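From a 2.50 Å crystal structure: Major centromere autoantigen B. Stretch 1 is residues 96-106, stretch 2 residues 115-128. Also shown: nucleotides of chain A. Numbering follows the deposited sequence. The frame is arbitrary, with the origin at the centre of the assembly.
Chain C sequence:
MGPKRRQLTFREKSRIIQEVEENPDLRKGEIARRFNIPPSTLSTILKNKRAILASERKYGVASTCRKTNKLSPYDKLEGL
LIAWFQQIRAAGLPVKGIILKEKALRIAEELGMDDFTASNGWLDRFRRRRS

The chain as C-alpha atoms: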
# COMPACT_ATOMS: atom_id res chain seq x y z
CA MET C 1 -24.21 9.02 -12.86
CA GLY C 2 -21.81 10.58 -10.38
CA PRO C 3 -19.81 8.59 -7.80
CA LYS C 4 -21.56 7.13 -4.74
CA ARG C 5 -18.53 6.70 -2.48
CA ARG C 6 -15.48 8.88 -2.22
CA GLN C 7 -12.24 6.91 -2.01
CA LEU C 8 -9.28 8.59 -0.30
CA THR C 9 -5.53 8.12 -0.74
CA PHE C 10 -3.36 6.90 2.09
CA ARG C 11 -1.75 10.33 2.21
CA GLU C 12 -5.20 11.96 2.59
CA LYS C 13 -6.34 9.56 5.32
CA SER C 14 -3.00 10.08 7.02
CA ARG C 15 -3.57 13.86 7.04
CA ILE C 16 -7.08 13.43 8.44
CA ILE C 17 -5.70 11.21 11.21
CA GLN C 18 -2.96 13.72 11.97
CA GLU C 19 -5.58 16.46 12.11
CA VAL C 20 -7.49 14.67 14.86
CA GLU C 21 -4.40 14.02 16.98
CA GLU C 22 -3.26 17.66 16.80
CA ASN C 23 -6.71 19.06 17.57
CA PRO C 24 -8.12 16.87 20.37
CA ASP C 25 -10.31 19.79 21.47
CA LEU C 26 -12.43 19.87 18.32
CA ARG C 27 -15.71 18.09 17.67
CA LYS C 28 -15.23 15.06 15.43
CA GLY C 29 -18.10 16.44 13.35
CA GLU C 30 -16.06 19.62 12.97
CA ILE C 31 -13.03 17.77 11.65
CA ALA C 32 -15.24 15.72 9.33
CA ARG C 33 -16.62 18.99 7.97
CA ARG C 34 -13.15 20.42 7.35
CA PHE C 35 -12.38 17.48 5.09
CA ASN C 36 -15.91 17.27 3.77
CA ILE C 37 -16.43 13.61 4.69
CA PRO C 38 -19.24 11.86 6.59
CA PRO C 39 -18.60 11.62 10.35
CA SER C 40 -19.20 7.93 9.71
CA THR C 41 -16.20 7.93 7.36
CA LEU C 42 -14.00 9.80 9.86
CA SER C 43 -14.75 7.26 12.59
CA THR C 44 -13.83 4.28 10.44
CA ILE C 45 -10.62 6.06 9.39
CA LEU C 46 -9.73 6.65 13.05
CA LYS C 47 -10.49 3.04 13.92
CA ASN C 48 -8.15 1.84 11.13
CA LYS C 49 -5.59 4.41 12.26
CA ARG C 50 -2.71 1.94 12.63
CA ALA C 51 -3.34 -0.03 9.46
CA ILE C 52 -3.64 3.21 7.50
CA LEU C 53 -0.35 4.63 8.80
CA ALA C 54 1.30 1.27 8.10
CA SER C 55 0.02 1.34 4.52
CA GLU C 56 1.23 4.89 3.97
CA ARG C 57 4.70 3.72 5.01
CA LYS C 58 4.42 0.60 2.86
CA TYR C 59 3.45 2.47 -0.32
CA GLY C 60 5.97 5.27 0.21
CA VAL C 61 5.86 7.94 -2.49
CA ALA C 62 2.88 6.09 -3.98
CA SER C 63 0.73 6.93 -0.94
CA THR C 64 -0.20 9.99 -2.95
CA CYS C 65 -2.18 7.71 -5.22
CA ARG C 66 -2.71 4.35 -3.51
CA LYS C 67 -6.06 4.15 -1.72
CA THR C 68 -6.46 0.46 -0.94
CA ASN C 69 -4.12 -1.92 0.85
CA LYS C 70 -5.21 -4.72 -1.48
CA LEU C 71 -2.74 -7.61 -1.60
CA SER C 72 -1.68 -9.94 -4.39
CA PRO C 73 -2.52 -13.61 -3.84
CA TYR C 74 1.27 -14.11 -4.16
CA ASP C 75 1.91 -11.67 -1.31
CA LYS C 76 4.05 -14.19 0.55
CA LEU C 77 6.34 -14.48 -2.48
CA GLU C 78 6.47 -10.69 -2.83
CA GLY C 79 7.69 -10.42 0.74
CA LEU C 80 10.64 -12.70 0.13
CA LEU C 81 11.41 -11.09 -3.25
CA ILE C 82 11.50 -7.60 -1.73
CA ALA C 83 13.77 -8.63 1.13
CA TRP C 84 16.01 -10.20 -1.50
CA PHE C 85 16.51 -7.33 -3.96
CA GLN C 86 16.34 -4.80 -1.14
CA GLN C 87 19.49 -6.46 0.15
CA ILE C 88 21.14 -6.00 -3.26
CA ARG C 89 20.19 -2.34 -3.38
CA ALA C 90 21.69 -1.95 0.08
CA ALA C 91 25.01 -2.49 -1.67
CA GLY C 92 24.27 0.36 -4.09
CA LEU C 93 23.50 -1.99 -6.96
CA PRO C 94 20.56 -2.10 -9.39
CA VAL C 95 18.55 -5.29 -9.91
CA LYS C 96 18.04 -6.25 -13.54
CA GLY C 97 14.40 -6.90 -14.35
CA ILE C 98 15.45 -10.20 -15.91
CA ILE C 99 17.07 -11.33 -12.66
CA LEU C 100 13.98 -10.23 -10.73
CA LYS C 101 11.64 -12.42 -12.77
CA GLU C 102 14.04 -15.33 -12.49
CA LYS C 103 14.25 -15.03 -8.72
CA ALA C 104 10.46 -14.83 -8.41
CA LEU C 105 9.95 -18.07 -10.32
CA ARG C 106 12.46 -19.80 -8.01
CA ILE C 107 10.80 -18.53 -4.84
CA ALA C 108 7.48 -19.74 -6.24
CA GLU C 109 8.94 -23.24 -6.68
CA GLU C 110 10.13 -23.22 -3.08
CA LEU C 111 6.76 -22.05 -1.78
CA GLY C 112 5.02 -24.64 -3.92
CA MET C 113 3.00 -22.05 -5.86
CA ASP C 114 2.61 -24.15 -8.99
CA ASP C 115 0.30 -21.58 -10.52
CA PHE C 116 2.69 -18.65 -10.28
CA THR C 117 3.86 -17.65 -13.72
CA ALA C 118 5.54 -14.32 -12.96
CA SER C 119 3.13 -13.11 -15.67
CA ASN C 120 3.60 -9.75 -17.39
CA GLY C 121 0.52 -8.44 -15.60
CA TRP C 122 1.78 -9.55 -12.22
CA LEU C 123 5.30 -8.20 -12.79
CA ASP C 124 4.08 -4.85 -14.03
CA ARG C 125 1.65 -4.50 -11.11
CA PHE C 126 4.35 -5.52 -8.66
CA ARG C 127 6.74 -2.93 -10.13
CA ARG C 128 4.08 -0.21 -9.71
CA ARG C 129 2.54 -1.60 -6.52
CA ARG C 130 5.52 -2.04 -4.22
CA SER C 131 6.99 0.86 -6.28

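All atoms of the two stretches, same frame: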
# COMPACT_ATOMS: atom_id res chain seq x y z
N LYS C 96 18.56 -6.08 -12.19
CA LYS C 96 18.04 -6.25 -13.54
C LYS C 96 16.69 -6.95 -13.55
O LYS C 96 16.51 -8.00 -12.94
CB LYS C 96 19.05 -7.02 -14.39
CG LYS C 96 20.35 -6.26 -14.62
CD LYS C 96 21.31 -7.00 -15.54
CE LYS C 96 22.49 -6.11 -15.94
NZ LYS C 96 23.54 -6.84 -16.71
N GLY C 97 15.73 -6.34 -14.26
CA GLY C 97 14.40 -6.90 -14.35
C GLY C 97 14.39 -8.38 -14.67
O GLY C 97 13.55 -9.12 -14.18
N ILE C 98 15.33 -8.80 -15.51
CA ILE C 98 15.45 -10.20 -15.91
C ILE C 98 15.82 -11.09 -14.71
O ILE C 98 15.35 -12.22 -14.59
CB ILE C 98 16.51 -10.35 -17.04
CG1 ILE C 98 15.81 -10.22 -18.39
CG2 ILE C 98 17.22 -11.69 -16.97
CD1 ILE C 98 14.73 -11.28 -18.62
N ILE C 99 16.67 -10.57 -13.83
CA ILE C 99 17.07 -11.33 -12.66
C ILE C 99 15.90 -11.39 -11.68
O ILE C 99 15.69 -12.39 -11.00
CB ILE C 99 18.29 -10.68 -11.98
CG1 ILE C 99 19.46 -10.65 -12.97
CG2 ILE C 99 18.67 -11.46 -10.75
CD1 ILE C 99 19.82 -12.01 -13.54
N LEU C 100 15.13 -10.31 -11.62
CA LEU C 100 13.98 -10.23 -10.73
C LEU C 100 12.96 -11.31 -11.08
O LEU C 100 12.48 -12.02 -10.19
CB LEU C 100 13.32 -8.86 -10.84
CG LEU C 100 12.22 -8.57 -9.82
CD1 LEU C 100 12.85 -8.00 -8.57
CD2 LEU C 100 11.25 -7.56 -10.40
N LYS C 101 12.63 -11.43 -12.35
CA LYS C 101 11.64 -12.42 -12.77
C LYS C 101 12.12 -13.85 -12.57
O LYS C 101 11.32 -14.76 -12.34
CB LYS C 101 11.28 -12.22 -14.24
CG LYS C 101 10.31 -13.26 -14.76
CD LYS C 101 9.87 -12.93 -16.16
CE LYS C 101 8.88 -13.95 -16.67
NZ LYS C 101 8.41 -13.62 -18.05
N GLU C 102 13.42 -14.03 -12.66
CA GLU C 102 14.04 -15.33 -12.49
C GLU C 102 13.95 -15.75 -11.03
O GLU C 102 13.59 -16.89 -10.69
CB GLU C 102 15.49 -15.23 -12.94
CG GLU C 102 16.28 -16.51 -12.94
CD GLU C 102 17.69 -16.26 -13.45
OE1 GLU C 102 17.83 -15.84 -14.62
OE2 GLU C 102 18.65 -16.48 -12.68
N LYS C 103 14.28 -14.81 -10.15
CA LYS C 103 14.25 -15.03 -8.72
C LYS C 103 12.83 -15.32 -8.24
O LYS C 103 12.63 -16.15 -7.36
CB LYS C 103 14.81 -13.81 -8.00
CG LYS C 103 14.85 -13.94 -6.49
CD LYS C 103 15.76 -15.08 -6.05
CE LYS C 103 15.95 -15.08 -4.55
NZ LYS C 103 16.84 -16.18 -4.09
N ALA C 104 11.84 -14.63 -8.81
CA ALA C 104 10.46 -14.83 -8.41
C ALA C 104 9.96 -16.23 -8.75
O ALA C 104 9.22 -16.84 -7.98
CB ALA C 104 9.57 -13.79 -9.07
N LEU C 105 10.37 -16.73 -9.91
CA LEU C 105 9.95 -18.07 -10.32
C LEU C 105 10.58 -19.13 -9.42
O LEU C 105 9.98 -20.18 -9.19
CB LEU C 105 10.32 -18.31 -11.78
CG LEU C 105 9.46 -17.54 -12.80
CD1 LEU C 105 9.98 -17.79 -14.21
CD2 LEU C 105 8.00 -17.99 -12.70
N ARG C 106 11.78 -18.86 -8.90
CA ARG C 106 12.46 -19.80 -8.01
C ARG C 106 11.81 -19.82 -6.63
O ARG C 106 11.67 -20.87 -6.02
CB ARG C 106 13.93 -19.44 -7.85
CG ARG C 106 14.80 -19.74 -9.04
CD ARG C 106 16.14 -19.05 -8.85
NE ARG C 106 17.06 -19.24 -9.96
CZ ARG C 106 18.17 -18.51 -10.13
NH1 ARG C 106 18.47 -17.56 -9.25
NH2 ARG C 106 18.97 -18.74 -11.16
N ASP C 115 1.03 -22.42 -9.58
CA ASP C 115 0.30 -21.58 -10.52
C ASP C 115 0.95 -20.23 -10.77
O ASP C 115 0.48 -19.47 -11.62
CB ASP C 115 -1.14 -21.40 -10.05
CG ASP C 115 -2.01 -22.61 -10.35
OD1 ASP C 115 -1.47 -23.62 -10.87
OD2 ASP C 115 -3.23 -22.55 -10.06
N PHE C 116 2.03 -19.93 -10.06
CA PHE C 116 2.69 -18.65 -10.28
C PHE C 116 3.39 -18.74 -11.62
O PHE C 116 4.03 -19.75 -11.93
CB PHE C 116 3.72 -18.35 -9.21
CG PHE C 116 4.31 -16.98 -9.33
CD1 PHE C 116 3.50 -15.86 -9.20
CD2 PHE C 116 5.67 -16.81 -9.57
CE1 PHE C 116 4.04 -14.57 -9.31
CE2 PHE C 116 6.22 -15.54 -9.68
CZ PHE C 116 5.41 -14.41 -9.55
N THR C 117 3.27 -17.68 -12.40
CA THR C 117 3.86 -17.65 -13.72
C THR C 117 4.76 -16.43 -13.89
O THR C 117 5.46 -16.30 -14.89
CB THR C 117 2.73 -17.65 -14.77
OG1 THR C 117 2.62 -18.95 -15.34
CG2 THR C 117 2.95 -16.62 -15.85
N ALA C 118 4.76 -15.56 -12.89
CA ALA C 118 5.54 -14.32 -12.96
C ALA C 118 5.07 -13.58 -14.22
O ALA C 118 5.85 -12.90 -14.88
CB ALA C 118 7.03 -14.62 -13.04
N SER C 119 3.78 -13.73 -14.52
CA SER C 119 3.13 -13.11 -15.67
C SER C 119 3.46 -11.62 -15.85
O SER C 119 3.80 -10.92 -14.90
CB SER C 119 1.61 -13.26 -15.55
OG SER C 119 1.04 -12.26 -14.72
N ASN C 120 3.32 -11.15 -17.09
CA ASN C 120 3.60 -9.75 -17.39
C ASN C 120 2.72 -8.86 -16.52
O ASN C 120 3.19 -7.87 -15.96
CB ASN C 120 3.32 -9.44 -18.87
CG ASN C 120 4.20 -10.24 -19.81
OD1 ASN C 120 5.34 -10.58 -19.49
ND2 ASN C 120 3.68 -10.53 -21.00
N GLY C 121 1.44 -9.22 -16.40
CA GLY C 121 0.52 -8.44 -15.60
C GLY C 121 0.99 -8.35 -14.16
O GLY C 121 1.05 -7.27 -13.57
N TRP C 122 1.32 -9.50 -13.59
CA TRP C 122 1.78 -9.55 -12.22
C TRP C 122 3.05 -8.72 -12.02
O TRP C 122 3.14 -7.94 -11.07
CB TRP C 122 2.07 -10.99 -11.80
CG TRP C 122 2.84 -11.03 -10.52
CD1 TRP C 122 2.34 -10.86 -9.26
CD2 TRP C 122 4.26 -11.10 -10.38
NE1 TRP C 122 3.36 -10.81 -8.35
CE2 TRP C 122 4.55 -10.95 -9.01
CE3 TRP C 122 5.32 -11.26 -11.29
CZ2 TRP C 122 5.86 -10.95 -8.52
CZ3 TRP C 122 6.62 -11.27 -10.80
CH2 TRP C 122 6.88 -11.11 -9.42
N LEU C 123 4.03 -8.91 -12.90
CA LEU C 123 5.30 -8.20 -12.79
C LEU C 123 5.12 -6.71 -12.89
O LEU C 123 5.68 -5.96 -12.10
CB LEU C 123 6.27 -8.68 -13.86
CG LEU C 123 7.67 -8.06 -13.84
CD1 LEU C 123 8.31 -8.22 -12.47
CD2 LEU C 123 8.52 -8.72 -14.90
N ASP C 124 4.32 -6.27 -13.85
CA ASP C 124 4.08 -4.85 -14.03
C ASP C 124 3.42 -4.30 -12.76
O ASP C 124 3.88 -3.31 -12.20
CB ASP C 124 3.18 -4.61 -15.24
CG ASP C 124 2.95 -3.14 -15.49
OD1 ASP C 124 1.79 -2.74 -15.68
OD2 ASP C 124 3.95 -2.38 -15.51
N ARG C 125 2.35 -4.94 -12.32
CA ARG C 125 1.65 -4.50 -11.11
C ARG C 125 2.58 -4.47 -9.91
O ARG C 125 2.53 -3.54 -9.11
CB ARG C 125 0.49 -5.41 -10.81
CG ARG C 125 -0.78 -5.01 -11.47
CD ARG C 125 -1.78 -6.13 -11.38
NE ARG C 125 -2.37 -6.34 -12.68
CZ ARG C 125 -2.29 -7.47 -13.37
NH1 ARG C 125 -1.65 -8.53 -12.88
NH2 ARG C 125 -2.82 -7.51 -14.58
N PHE C 126 3.42 -5.49 -9.77
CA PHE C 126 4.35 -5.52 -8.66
C PHE C 126 5.27 -4.30 -8.76
O PHE C 126 5.43 -3.57 -7.78
CB PHE C 126 5.18 -6.81 -8.70
CG PHE C 126 6.23 -6.88 -7.62
CD1 PHE C 126 7.56 -7.11 -7.95
CD2 PHE C 126 5.88 -6.73 -6.28
CE1 PHE C 126 8.53 -7.19 -6.96
CE2 PHE C 126 6.85 -6.81 -5.28
CZ PHE C 126 8.18 -7.04 -5.61
N ARG C 127 5.85 -4.07 -9.93
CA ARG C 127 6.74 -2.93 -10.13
C ARG C 127 6.09 -1.60 -9.73
O ARG C 127 6.74 -0.74 -9.15
CB ARG C 127 7.21 -2.84 -11.59
CG ARG C 127 8.15 -3.96 -12.09
CD ARG C 127 8.42 -3.74 -13.59
NE ARG C 127 9.07 -4.85 -14.29
CZ ARG C 127 10.33 -5.24 -14.09
NH1 ARG C 127 11.09 -4.61 -13.20
NH2 ARG C 127 10.83 -6.23 -14.80
N ARG C 128 4.80 -1.43 -10.04
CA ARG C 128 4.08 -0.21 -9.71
C ARG C 128 3.46 -0.23 -8.32
O ARG C 128 3.27 0.81 -7.71
CB ARG C 128 2.96 0.04 -10.72
CG ARG C 128 3.39 0.34 -12.15
CD ARG C 128 2.16 0.67 -12.97
NE ARG C 128 1.14 -0.37 -12.82
CZ ARG C 128 -0.16 -0.18 -13.04
NH1 ARG C 128 -0.61 1.01 -13.42
NH2 ARG C 128 -1.02 -1.19 -12.86
P DC A 15 -1.60 -9.98 -8.85
OP1 DC A 15 -0.66 -10.93 -8.22
OP2 DC A 15 -1.07 -8.80 -9.60
O5' DC A 15 -2.59 -10.76 -9.82
C5' DC A 15 -3.50 -11.71 -9.30
C4' DC A 15 -4.13 -12.47 -10.43
O4' DC A 15 -5.27 -11.71 -10.92
C3' DC A 15 -3.16 -12.61 -11.59
O3' DC A 15 -2.77 -13.94 -11.88
C2' DC A 15 -3.86 -11.99 -12.78
C1' DC A 15 -5.28 -11.69 -12.34
N1 DC A 15 -5.61 -10.32 -12.76
C2 DC A 15 -6.56 -10.12 -13.76
O2 DC A 15 -7.20 -11.09 -14.18
N3 DC A 15 -6.77 -8.87 -14.24
C4 DC A 15 -6.09 -7.84 -13.73
N4 DC A 15 -6.30 -6.62 -14.24
C5 DC A 15 -5.15 -8.01 -12.66
C6 DC A 15 -4.95 -9.25 -12.21
P DG A 17 -1.92 -17.65 -18.54
OP1 DG A 17 -2.73 -18.85 -18.86
OP2 DG A 17 -0.62 -17.79 -17.84
O5' DG A 17 -1.62 -16.85 -19.88
C5' DG A 17 -2.68 -16.39 -20.71
C4' DG A 17 -2.20 -15.24 -21.56
O4' DG A 17 -2.26 -13.99 -20.84
C3' DG A 17 -0.75 -15.39 -22.04
O3' DG A 17 -0.65 -14.89 -23.37
C2' DG A 17 -0.00 -14.42 -21.13
C1' DG A 17 -1.04 -13.32 -21.08
N9 DG A 17 -0.86 -12.27 -20.09
C8 DG A 17 -0.00 -12.24 -19.02
N7 DG A 17 -0.04 -11.11 -18.37
C5 DG A 17 -0.99 -10.36 -19.04
C6 DG A 17 -1.46 -9.05 -18.81
O6 DG A 17 -1.11 -8.25 -17.93
N1 DG A 17 -2.43 -8.68 -19.73
C2 DG A 17 -2.89 -9.47 -20.75
N2 DG A 17 -3.85 -8.94 -21.54
N3 DG A 17 -2.46 -10.69 -20.99
C4 DG A 17 -1.52 -11.07 -20.10
P DG A 16 -1.41 -14.18 -12.70
OP1 DG A 16 -0.65 -15.30 -12.09
OP2 DG A 16 -0.76 -12.86 -12.86
O5' DG A 16 -1.95 -14.63 -14.13
C5' DG A 16 -3.04 -15.55 -14.23
C4' DG A 16 -3.52 -15.62 -15.66
O4' DG A 16 -4.12 -14.35 -16.02
C3' DG A 16 -2.40 -15.86 -16.66
O3' DG A 16 -2.91 -16.66 -17.74
C2' DG A 16 -2.03 -14.46 -17.12
C1' DG A 16 -3.37 -13.73 -17.06
N9 DG A 16 -3.26 -12.31 -16.73
C8 DG A 16 -2.37 -11.72 -15.88
N7 DG A 16 -2.54 -10.42 -15.78
C5 DG A 16 -3.61 -10.15 -16.62
C6 DG A 16 -4.24 -8.92 -16.94
O6 DG A 16 -3.97 -7.79 -16.54
N1 DG A 16 -5.29 -9.10 -17.84
C2 DG A 16 -5.67 -10.31 -18.37
N2 DG A 16 -6.70 -10.27 -19.21
N3 DG A 16 -5.08 -11.46 -18.10
C4 DG A 16 -4.06 -11.31 -17.22
O HOH W 1 6.82 -11.73 -17.26

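Two helices, 97-106 and 120-128, cross at 112° with their axes 11.8 Å apart at closest, and no direct hydrogen bond joins the stretches; packing and one water hold them together. The contact starts before the second helix does. Phe116 slips its ring beside the first helix, CE2 lying 3.8 Å from Ala104 CB, while Leu105 CD2 sits 4.1 Å from Phe116 CD2. Leu105 CD2 also lies 3.8 Å from the backbone atom Thr117 O and packs against the methyl of Ala118, 3.5 Å from its CB. At Ala118 the chain takes up positive phi (57°), and its carbonyl joins a water-mediated link: a water accepts from Lys101 NZ (2.6 Å) and donates to Ala118 O (2.8 Å) and Asn120 OD1 (2.9 Å). Ser119 caps the helix, its OG accepting from Trp122 N at 3.0 Å, and donates from OG to DG16 OP2 at 2.7 Å, so one hydroxyl serves both fold and DNA. Within the helix, Trp122, Leu123 and Phe126 point toward stretch 1. Small Ala104 admits the indole, CB to Trp122 CH2 3.8 Å; Leu100 CD2 meets Leu123 CD1 at 3.7 Å and the edge of Phe126 at CE1, 4.4 Å. Finally, Arg127 brings NH2 within 3.7 Å of Gly97 CA, where a CB would clash with that nitrogen.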